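Local structure of putative peptidase (Chlamydophila abortus, 3CE2) at residues Phe470-Ile482 against Tyr496-Tyr509. The protein is a putative zinc metallopeptidase of the M3B family that probably cleaves small bioactive peptides as an oligopeptidase. Numbering follows the deposited sequence.
Sequences FRQVLFASFEYDI and YLSSTYKNLQNEFY
Leu474 and Leu504 meet where two helical segments, 470-482 and 496-509, pack roughly antiparallel, their axes 10.1 Å apart at closest and 143° between directions. The side chains interlock as knobs into holes from both helices. Leu474 sits among Tyr501, Leu504, Phe508 and Tyr509. Leu474 CB lies over the centre of the Phe508 ring in a CH-pi contact, 4.0 Å from the centroid. CG is anti to the backbone N (chi1 -163°), and this torsion helps direct the two methyls toward Tyr509 and Tyr501. The methyls of Leu474 diverge: CD1 meets the edge of the Tyr509 ring, and Leu474 CD2 lies 3.9 Å from Tyr501 CE1. One turn on, Phe478 fills the next hole. The edge of Tyr501 points at its face in a T-shaped stack, with centroids 5.2 Å apart and planes at 87°. Ile482 CG2, from the same helix as Phe478, lies against the opposite face. The ring edge receives Thr500 CG2, 3.6 Å from Phe478 CD1. In return, Leu504 enters among Leu474, Ser477, Phe478 and Asp481, and its CD2 packs 3.5 Å from Phe478 CB. Thr500 OG1 turns back to its own helix and donates to Tyr496 O at 3.0 Å, leaving its methyl to the interface. Helices 278-289 and 292-306 pack against the Phe508 end, whereas helix 240-260 packs on Leu497 and Ile482. At the C-terminal end of helix 451-487, His484 and, just beyond it, His488 bind a zinc ion separate from the one held by the HExxH histidines and Glu430. The contact is a buried antiparallel helix pair, joined by a short connection, within the largely helical M3 peptidase fold.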
ATOM      1  N   PHE A 470     -11.088  -2.749  -9.930  1.00 47.51           N
ATOM      2  CA  PHE A 470     -11.852  -3.943 -10.329  1.00 48.52           C
ATOM      3  C   PHE A 470     -11.101  -5.254 -10.151  1.00 47.75           C
ATOM      4  O   PHE A 470     -11.608  -6.196  -9.519  1.00 47.57           O
ATOM      5  CB  PHE A 470     -12.390  -3.804 -11.762  1.00 45.72           C
ATOM      6  CG  PHE A 470     -13.526  -2.840 -11.861  1.00 48.24           C
ATOM      7  CD1 PHE A 470     -14.837  -3.279 -11.744  1.00 50.14           C
ATOM      8  CD2 PHE A 470     -13.291  -1.485 -11.987  1.00 48.34           C
ATOM      9  CE1 PHE A 470     -15.903  -2.389 -11.784  1.00 47.58           C
ATOM     10  CE2 PHE A 470     -14.351  -0.593 -12.040  1.00 51.05           C
ATOM     11  CZ  PHE A 470     -15.657  -1.047 -11.932  1.00 45.23           C
ATOM     12  N   ARG A 471      -9.893  -5.310 -10.702  1.00 47.76           N
ATOM     13  CA  ARG A 471      -9.106  -6.518 -10.610  1.00 46.07           C
ATOM     14  C   ARG A 471      -8.844  -6.888  -9.163  1.00 41.38           C
ATOM     15  O   ARG A 471      -8.881  -8.058  -8.826  1.00 42.64           O
ATOM     16  CB  ARG A 471      -7.804  -6.434 -11.404  1.00 50.54           C
ATOM     17  CG  ARG A 471      -7.091  -7.770 -11.416  1.00 65.33           C
ATOM     18  CD  ARG A 471      -6.478  -8.120 -12.754  1.00 78.89           C
ATOM     19  NE  ARG A 471      -5.053  -7.774 -12.876  1.00 90.32           N
ATOM     20  CZ  ARG A 471      -4.040  -8.619 -12.665  1.00 92.24           C
ATOM     21  NH1 ARG A 471      -2.782  -8.203 -12.828  1.00 91.28           N
ATOM     22  NH2 ARG A 471      -4.279  -9.875 -12.291  1.00 92.05           N
ATOM     23  N   GLN A 472      -8.607  -5.907  -8.295  1.00 37.34           N
ATOM     24  CA  GLN A 472      -8.391  -6.226  -6.866  1.00 39.17           C
ATOM     25  C   GLN A 472      -9.650  -6.743  -6.188  1.00 40.19           C
ATOM     26  O   GLN A 472      -9.590  -7.585  -5.292  1.00 40.48           O
ATOM     27  CB  GLN A 472      -7.855  -5.021  -6.115  1.00 37.11           C
ATOM     28  CG  GLN A 472      -6.636  -4.413  -6.799  1.00 49.44           C
ATOM     29  CD  GLN A 472      -5.518  -5.426  -6.958  1.00 54.22           C
ATOM     30  OE1 GLN A 472      -5.177  -6.129  -6.019  1.00 60.69           O
ATOM     31  NE2 GLN A 472      -4.947  -5.505  -8.145  1.00 59.74           N
ATOM     32  N   VAL A 473     -10.804  -6.257  -6.624  1.00 39.40           N
ATOM     33  CA  VAL A 473     -12.043  -6.667  -5.988  1.00 39.84           C
ATOM     34  C   VAL A 473     -12.373  -8.100  -6.442  1.00 41.35           C
ATOM     35  O   VAL A 473     -12.878  -8.938  -5.674  1.00 36.52           O
ATOM     36  CB  VAL A 473     -13.164  -5.670  -6.312  1.00 41.14           C
ATOM     37  CG1 VAL A 473     -14.506  -6.215  -5.874  1.00 41.46           C
ATOM     38  CG2 VAL A 473     -12.880  -4.330  -5.648  1.00 36.46           C
ATOM     39  N   LEU A 474     -12.041  -8.404  -7.686  1.00 36.08           N
ATOM     40  CA  LEU A 474     -12.100  -9.796  -8.093  1.00 37.26           C
ATOM     41  C   LEU A 474     -11.294 -10.645  -7.114  1.00 40.72           C
ATOM     42  O   LEU A 474     -11.861 -11.569  -6.514  1.00 45.48           O
ATOM     43  CB  LEU A 474     -11.607  -9.969  -9.524  1.00 40.82           C
ATOM     44  CG  LEU A 474     -11.958 -11.263 -10.261  1.00 40.22           C
ATOM     45  CD1 LEU A 474     -11.540 -11.099 -11.677  1.00 39.20           C
ATOM     46  CD2 LEU A 474     -11.248 -12.435  -9.668  1.00 42.56           C
ATOM     47  N   PHE A 475     -10.002 -10.322  -6.919  1.00 39.86           N
ATOM     48  CA  PHE A 475      -9.159 -11.084  -5.981  1.00 39.86           C
ATOM     49  C   PHE A 475      -9.909 -11.177  -4.648  1.00 41.88           C
ATOM     50  O   PHE A 475      -9.995 -12.264  -4.032  1.00 44.96           O
ATOM     51  CB  PHE A 475      -7.735 -10.510  -5.759  1.00 43.49           C
ATOM     52  CG  PHE A 475      -6.830 -10.428  -7.029  1.00 56.30           C
ATOM     53  CD1 PHE A 475      -7.066 -11.194  -8.178  1.00 55.19           C
ATOM     54  CD2 PHE A 475      -5.673  -9.610  -7.027  1.00 57.47           C
ATOM     55  CE1 PHE A 475      -6.195 -11.125  -9.305  1.00 45.38           C
ATOM     56  CE2 PHE A 475      -4.816  -9.544  -8.136  1.00 54.06           C
ATOM     57  CZ  PHE A 475      -5.085 -10.310  -9.280  1.00 47.82           C
ATOM     58  N   ALA A 476     -10.485 -10.057  -4.214  1.00 39.16           N
ATOM     59  CA  ALA A 476     -11.180 -10.019  -2.908  1.00 33.02           C
ATOM     60  C   ALA A 476     -12.335 -10.994  -2.784  1.00 33.90           C
ATOM     61  O   ALA A 476     -12.449 -11.665  -1.758  1.00 41.78           O
ATOM     62  CB  ALA A 476     -11.635  -8.637  -2.564  1.00 31.70           C
ATOM     63  N   SER A 477     -13.191 -11.108  -3.796  1.00 32.36           N
ATOM     64  CA  SER A 477     -14.275 -12.087  -3.663  1.00 41.58           C
ATOM     65  C   SER A 477     -13.732 -13.496  -3.706  1.00 41.62           C
ATOM     66  O   SER A 477     -14.205 -14.389  -2.966  1.00 37.75           O
ATOM     67  CB  SER A 477     -15.372 -11.924  -4.710  1.00 43.24           C
ATOM     68  OG  SER A 477     -14.825 -11.373  -5.866  1.00 54.17           O
ATOM     69  N   PHE A 478     -12.737 -13.696  -4.569  1.00 41.01           N
ATOM     70  CA  PHE A 478     -12.103 -14.995  -4.641  1.00 40.71           C
ATOM     71  C   PHE A 478     -11.613 -15.390  -3.259  1.00 41.56           C
ATOM     72  O   PHE A 478     -11.942 -16.467  -2.743  1.00 41.62           O
ATOM     73  CB  PHE A 478     -10.945 -15.000  -5.623  1.00 41.85           C
ATOM     74  CG  PHE A 478     -10.299 -16.333  -5.732  1.00 46.37           C
ATOM     75  CD1 PHE A 478     -11.054 -17.445  -6.054  1.00 44.01           C
ATOM     76  CD2 PHE A 478      -8.945 -16.498  -5.452  1.00 50.03           C
ATOM     77  CE1 PHE A 478     -10.464 -18.693  -6.131  1.00 45.27           C
ATOM     78  CE2 PHE A 478      -8.348 -17.756  -5.525  1.00 47.15           C
ATOM     79  CZ  PHE A 478      -9.110 -18.850  -5.867  1.00 41.23           C
ATOM     80  N   GLU A 479     -10.850 -14.494  -2.642  1.00 38.72           N
ATOM     81  CA  GLU A 479     -10.273 -14.763  -1.341  1.00 40.97           C
ATOM     82  C   GLU A 479     -11.391 -14.965  -0.311  1.00 43.63           C
ATOM     83  O   GLU A 479     -11.274 -15.727   0.659  1.00 48.64           O
ATOM     84  CB  GLU A 479      -9.319 -13.624  -0.961  1.00 38.61           C
ATOM     85  CG  GLU A 479      -8.716 -13.742   0.406  1.00 44.01           C
ATOM     86  CD  GLU A 479      -7.635 -12.680   0.695  1.00 52.86           C
ATOM     87  OE1 GLU A 479      -7.641 -11.589   0.064  1.00 51.85           O
ATOM     88  OE2 GLU A 479      -6.771 -12.946   1.577  1.00 58.66           O
ATOM     89  N   TYR A 480     -12.503 -14.294  -0.534  1.00 43.81           N
ATOM     90  CA  TYR A 480     -13.612 -14.444   0.360  1.00 41.02           C
ATOM     91  C   TYR A 480     -14.256 -15.818   0.204  1.00 43.07           C
ATOM     92  O   TYR A 480     -14.480 -16.515   1.196  1.00 38.49           O
ATOM     93  CB  TYR A 480     -14.618 -13.356   0.073  1.00 44.81           C
ATOM     94  CG  TYR A 480     -15.836 -13.444   0.928  1.00 45.88           C
ATOM     95  CD1 TYR A 480     -15.856 -12.884   2.208  1.00 44.20           C
ATOM     96  CD2 TYR A 480     -16.980 -14.086   0.463  1.00 44.46           C
ATOM     97  CE1 TYR A 480     -16.980 -12.963   3.003  1.00 44.60           C
ATOM     98  CE2 TYR A 480     -18.106 -14.175   1.245  1.00 45.57           C
ATOM     99  CZ  TYR A 480     -18.105 -13.606   2.507  1.00 47.40           C
ATOM    100  OH  TYR A 480     -19.235 -13.696   3.272  1.00 50.50           O
ATOM    101  N   ASP A 481     -14.554 -16.213  -1.037  1.00 42.68           N
ATOM    102  CA  ASP A 481     -15.236 -17.500  -1.285  1.00 41.09           C
ATOM    103  C   ASP A 481     -14.423 -18.698  -0.839  1.00 43.31           C
ATOM    104  O   ASP A 481     -14.989 -19.715  -0.464  1.00 46.94           O
ATOM    105  CB  ASP A 481     -15.573 -17.702  -2.761  1.00 45.71           C
ATOM    106  CG  ASP A 481     -16.591 -16.702  -3.281  1.00 55.17           C
ATOM    107  OD1 ASP A 481     -17.191 -15.989  -2.448  1.00 61.85           O
ATOM    108  OD2 ASP A 481     -16.788 -16.618  -4.527  1.00 59.95           O
ATOM    109  N   ILE A 482     -13.098 -18.614  -0.912  1.00 46.53           N
ATOM    110  CA  ILE A 482     -12.300 -19.808  -0.615  1.00 42.37           C
ATOM    111  C   ILE A 482     -12.110 -19.995   0.869  1.00 41.99           C
ATOM    112  O   ILE A 482     -12.002 -21.118   1.343  1.00 40.95           O
ATOM    113  CB  ILE A 482     -10.935 -19.848  -1.332  1.00 38.12           C
ATOM    114  CG1 ILE A 482      -9.962 -18.818  -0.734  1.00 40.61           C
ATOM    115  CG2 ILE A 482     -11.099 -19.663  -2.812  1.00 32.84           C
ATOM    116  CD1 ILE A 482      -8.610 -18.828  -1.412  1.00 39.79           C
ATOM    117  N   TYR A 496     -11.872 -27.221  -7.745  1.00 48.57           N
ATOM    118  CA  TYR A 496     -12.708 -26.259  -7.089  1.00 48.82           C
ATOM    119  C   TYR A 496     -12.176 -24.836  -7.296  1.00 49.73           C
ATOM    120  O   TYR A 496     -12.902 -23.957  -7.775  1.00 51.22           O
ATOM    121  CB  TYR A 496     -12.801 -26.590  -5.607  1.00 57.54           C
ATOM    122  CG  TYR A 496     -13.739 -25.676  -4.884  1.00 63.09           C
ATOM    123  CD1 TYR A 496     -15.114 -25.894  -4.915  1.00 63.95           C
ATOM    124  CD2 TYR A 496     -13.261 -24.572  -4.192  1.00 64.47           C
ATOM    125  CE1 TYR A 496     -15.982 -25.048  -4.269  1.00 60.80           C
ATOM    126  CE2 TYR A 496     -14.114 -23.722  -3.541  1.00 65.41           C
ATOM    127  CZ  TYR A 496     -15.471 -23.964  -3.582  1.00 65.46           C
ATOM    128  OH  TYR A 496     -16.316 -23.111  -2.922  1.00 68.86           O
ATOM    129  N   LEU A 497     -10.915 -24.609  -6.941  1.00 44.01           N
ATOM    130  CA  LEU A 497     -10.294 -23.293  -7.106  1.00 41.34           C
ATOM    131  C   LEU A 497     -10.511 -22.781  -8.518  1.00 42.62           C
ATOM    132  O   LEU A 497     -10.898 -21.633  -8.745  1.00 46.83           O
ATOM    133  CB  LEU A 497      -8.796 -23.367  -6.800  1.00 39.94           C
ATOM    134  CG  LEU A 497      -8.542 -23.638  -5.316  1.00 41.08           C
ATOM    135  CD1 LEU A 497      -7.082 -24.011  -4.976  1.00 40.77           C
ATOM    136  CD2 LEU A 497      -8.967 -22.421  -4.554  1.00 38.62           C
ATOM    137  N   SER A 498     -10.288 -23.649  -9.482  1.00 41.36           N
ATOM    138  CA  SER A 498     -10.380 -23.222 -10.852  1.00 43.50           C
ATOM    139  C   SER A 498     -11.788 -22.902 -11.316  1.00 42.72           C
ATOM    140  O   SER A 498     -11.938 -22.158 -12.270  1.00 45.69           O
ATOM    141  CB  SER A 498      -9.714 -24.233 -11.767  1.00 38.98           C
ATOM    142  OG  SER A 498      -8.337 -23.943 -11.807  1.00 46.06           O
ATOM    143  N   SER A 499     -12.805 -23.453 -10.657  1.00 42.90           N
ATOM    144  CA  SER A 499     -14.202 -23.164 -11.022  1.00 49.59           C
ATOM    145  C   SER A 499     -14.629 -21.862 -10.417  1.00 50.50           C
ATOM    146  O   SER A 499     -15.203 -21.013 -11.077  1.00 50.85           O
ATOM    147  CB  SER A 499     -15.150 -24.231 -10.491  1.00 53.45           C
ATOM    148  OG  SER A 499     -14.973 -25.416 -11.222  1.00 63.30           O
ATOM    149  N   THR A 500     -14.360 -21.743  -9.126  1.00 51.23           N
ATOM    150  CA  THR A 500     -14.590 -20.538  -8.386  1.00 47.22           C
ATOM    151  C   THR A 500     -14.005 -19.351  -9.149  1.00 53.24           C
ATOM    152  O   THR A 500     -14.666 -18.318  -9.334  1.00 58.88           O
ATOM    153  CB  THR A 500     -13.903 -20.658  -7.036  1.00 44.77           C
ATOM    154  OG1 THR A 500     -14.455 -21.771  -6.339  1.00 50.51           O
ATOM    155  CG2 THR A 500     -14.107 -19.430  -6.210  1.00 50.61           C
ATOM    156  N   TYR A 501     -12.767 -19.488  -9.597  1.00 48.06           N
ATOM    157  CA  TYR A 501     -12.116 -18.360 -10.229  1.00 46.20           C
ATOM    158  C   TYR A 501     -12.727 -18.118 -11.609  1.00 42.45           C
ATOM    159  O   TYR A 501     -12.844 -16.971 -12.072  1.00 42.70           O
ATOM    160  CB  TYR A 501     -10.604 -18.579 -10.291  1.00 41.69           C
ATOM    161  CG  TYR A 501      -9.819 -17.342 -10.556  1.00 37.93           C
ATOM    162  CD1 TYR A 501      -9.380 -16.535  -9.514  1.00 43.78           C
ATOM    163  CD2 TYR A 501      -9.509 -16.969 -11.844  1.00 36.99           C
ATOM    164  CE1 TYR A 501      -8.660 -15.373  -9.760  1.00 35.94           C
ATOM    165  CE2 TYR A 501      -8.798 -15.809 -12.103  1.00 34.45           C
ATOM    166  CZ  TYR A 501      -8.378 -15.012 -11.059  1.00 40.68           C
ATOM    167  OH  TYR A 501      -7.645 -13.856 -11.330  1.00 45.05           O
ATOM    168  N   LYS A 502     -13.134 -19.192 -12.264  1.00 43.60           N
ATOM    169  CA  LYS A 502     -13.729 -19.050 -13.595  1.00 50.33           C
ATOM    170  C   LYS A 502     -15.051 -18.271 -13.560  1.00 46.05           C
ATOM    171  O   LYS A 502     -15.229 -17.319 -14.315  1.00 46.45           O
ATOM    172  CB  LYS A 502     -13.933 -20.400 -14.278  1.00 53.35           C
ATOM    173  CG  LYS A 502     -14.517 -20.230 -15.662  1.00 58.47           C
ATOM    174  CD  LYS A 502     -14.314 -21.437 -16.546  1.00 63.76           C
ATOM    175  CE  LYS A 502     -14.219 -20.961 -18.012  1.00 73.69           C
ATOM    176  NZ  LYS A 502     -14.410 -22.041 -19.038  1.00 72.35           N
ATOM    177  N   ASN A 503     -15.960 -18.677 -12.675  1.00 42.98           N
ATOM    178  CA  ASN A 503     -17.231 -17.974 -12.480  1.00 49.77           C
ATOM    179  C   ASN A 503     -16.954 -16.526 -12.190  1.00 50.63           C
ATOM    180  O   ASN A 503     -17.577 -15.643 -12.772  1.00 59.68           O
ATOM    181  CB  ASN A 503     -18.102 -18.605 -11.372  1.00 52.40           C
ATOM    182  CG  ASN A 503     -18.418 -20.100 -11.641  1.00 62.32           C
ATOM    183  OD1 ASN A 503     -18.562 -20.539 -12.794  1.00 64.77           O
ATOM    184  ND2 ASN A 503     -18.514 -20.879 -10.572  1.00 59.28           N
ATOM    185  N   LEU A 504     -15.991 -16.275 -11.318  1.00 48.33           N
ATOM    186  CA  LEU A 504     -15.643 -14.904 -11.003  1.00 49.94           C
ATOM    187  C   LEU A 504     -15.157 -14.149 -12.229  1.00 44.49           C
ATOM    188  O   LEU A 504     -15.608 -13.027 -12.486  1.00 44.25           O
ATOM    189  CB  LEU A 504     -14.603 -14.830  -9.886  1.00 54.81           C
ATOM    190  CG  LEU A 504     -15.077 -14.560  -8.461  1.00 55.82           C
ATOM    191  CD1 LEU A 504     -16.291 -15.411  -8.097  1.00 65.01           C
ATOM    192  CD2 LEU A 504     -13.923 -14.833  -7.499  1.00 54.48           C
ATOM    193  N   GLN A 505     -14.254 -14.743 -13.000  1.00 37.34           N
ATOM    194  CA  GLN A 505     -13.766 -14.035 -14.188  1.00 40.13           C
ATOM    195  C   GLN A 505     -14.954 -13.707 -15.045  1.00 38.35           C
ATOM    196  O   GLN A 505     -14.984 -12.716 -15.781  1.00 40.54           O
ATOM    197  CB  GLN A 505     -12.803 -14.892 -14.983  1.00 41.67           C
ATOM    198  CG  GLN A 505     -11.473 -15.089 -14.279  1.00 45.74           C
ATOM    199  CD  GLN A 505     -10.611 -16.068 -15.002  1.00 44.62           C
ATOM    200  OE1 GLN A 505     -10.885 -17.261 -14.981  1.00 52.62           O
ATOM    201  NE2 GLN A 505      -9.571 -15.580 -15.664  1.00 41.83           N
ATOM    202  N   ASN A 506     -15.956 -14.550 -14.916  1.00 40.16           N
ATOM    203  CA  ASN A 506     -17.132 -14.402 -15.699  1.00 44.07           C
ATOM    204  C   ASN A 506     -18.005 -13.264 -15.240  1.00 44.65           C
ATOM    205  O   ASN A 506     -18.389 -12.431 -16.049  1.00 43.84           O
ATOM    206  CB  ASN A 506     -17.904 -15.695 -15.692  1.00 53.78           C
ATOM    207  CG  ASN A 506     -18.219 -16.126 -17.062  1.00 61.59           C
ATOM    208  OD1 ASN A 506     -19.045 -15.508 -17.729  1.00 60.99           O
ATOM    209  ND2 ASN A 506     -17.506 -17.147 -17.542  1.00 69.92           N
ATOM    210  N   GLU A 507     -18.310 -13.219 -13.947  1.00 42.59           N
ATOM    211  CA  GLU A 507     -19.069 -12.093 -13.389  1.00 48.86           C
ATOM    212  C   GLU A 507     -18.432 -10.754 -13.752  1.00 44.78           C
ATOM    213  O   GLU A 507     -19.131  -9.763 -13.887  1.00 54.90           O
ATOM    214  CB  GLU A 507     -19.259 -12.213 -11.862  1.00 43.62           C
ATOM    215  CG  GLU A 507     -19.991 -13.479 -11.428  1.00 56.20           C
ATOM    216  CD  GLU A 507     -20.224 -13.569  -9.915  1.00 64.51           C
ATOM    217  OE1 GLU A 507     -21.030 -12.761  -9.399  1.00 73.67           O
ATOM    218  OE2 GLU A 507     -19.623 -14.455  -9.238  1.00 67.94           O
ATOM    219  N   PHE A 508     -17.118 -10.717 -13.934  1.00 42.93           N
ATOM    220  CA  PHE A 508     -16.466  -9.442 -14.169  1.00 42.18           C
ATOM    221  C   PHE A 508     -16.237  -9.191 -15.628  1.00 42.52           C
ATOM    222  O   PHE A 508     -16.355  -8.072 -16.098  1.00 48.01           O
ATOM    223  CB  PHE A 508     -15.122  -9.373 -13.451  1.00 42.54           C
ATOM    224  CG  PHE A 508     -15.234  -9.140 -11.976  1.00 41.58           C
ATOM    225  CD1 PHE A 508     -15.011  -7.889 -11.438  1.00 43.84           C
ATOM    226  CD2 PHE A 508     -15.552 -10.168 -11.122  1.00 39.14           C
ATOM    227  CE1 PHE A 508     -15.126  -7.673 -10.076  1.00 37.57           C
ATOM    228  CE2 PHE A 508     -15.646  -9.957  -9.752  1.00 39.23           C
ATOM    229  CZ  PHE A 508     -15.437  -8.705  -9.240  1.00 38.78           C
ATOM    230  N   TYR A 509     -15.902 -10.234 -16.362  1.00 43.92           N
ATOM    231  CA  TYR A 509     -15.350 -10.018 -17.675  1.00 37.91           C
ATOM    232  C   TYR A 509     -16.152 -10.701 -18.749  1.00 41.95           C
ATOM    233  O   TYR A 509     -15.838 -10.555 -19.940  1.00 45.64           O
ATOM    234  CB  TYR A 509     -13.919 -10.551 -17.697  1.00 44.16           C
ATOM    235  CG  TYR A 509     -12.977  -9.824 -16.767  1.00 42.88           C
ATOM    236  CD1 TYR A 509     -12.595  -8.511 -17.021  1.00 42.14           C
ATOM    237  CD2 TYR A 509     -12.461 -10.454 -15.646  1.00 42.20           C
ATOM    238  CE1 TYR A 509     -11.723  -7.842 -16.183  1.00 40.32           C
ATOM    239  CE2 TYR A 509     -11.609  -9.791 -14.790  1.00 41.87           C
ATOM    240  CZ  TYR A 509     -11.234  -8.490 -15.063  1.00 44.55           C
ATOM    241  OH  TYR A 509     -10.383  -7.833 -14.193  1.00 44.82           O
TER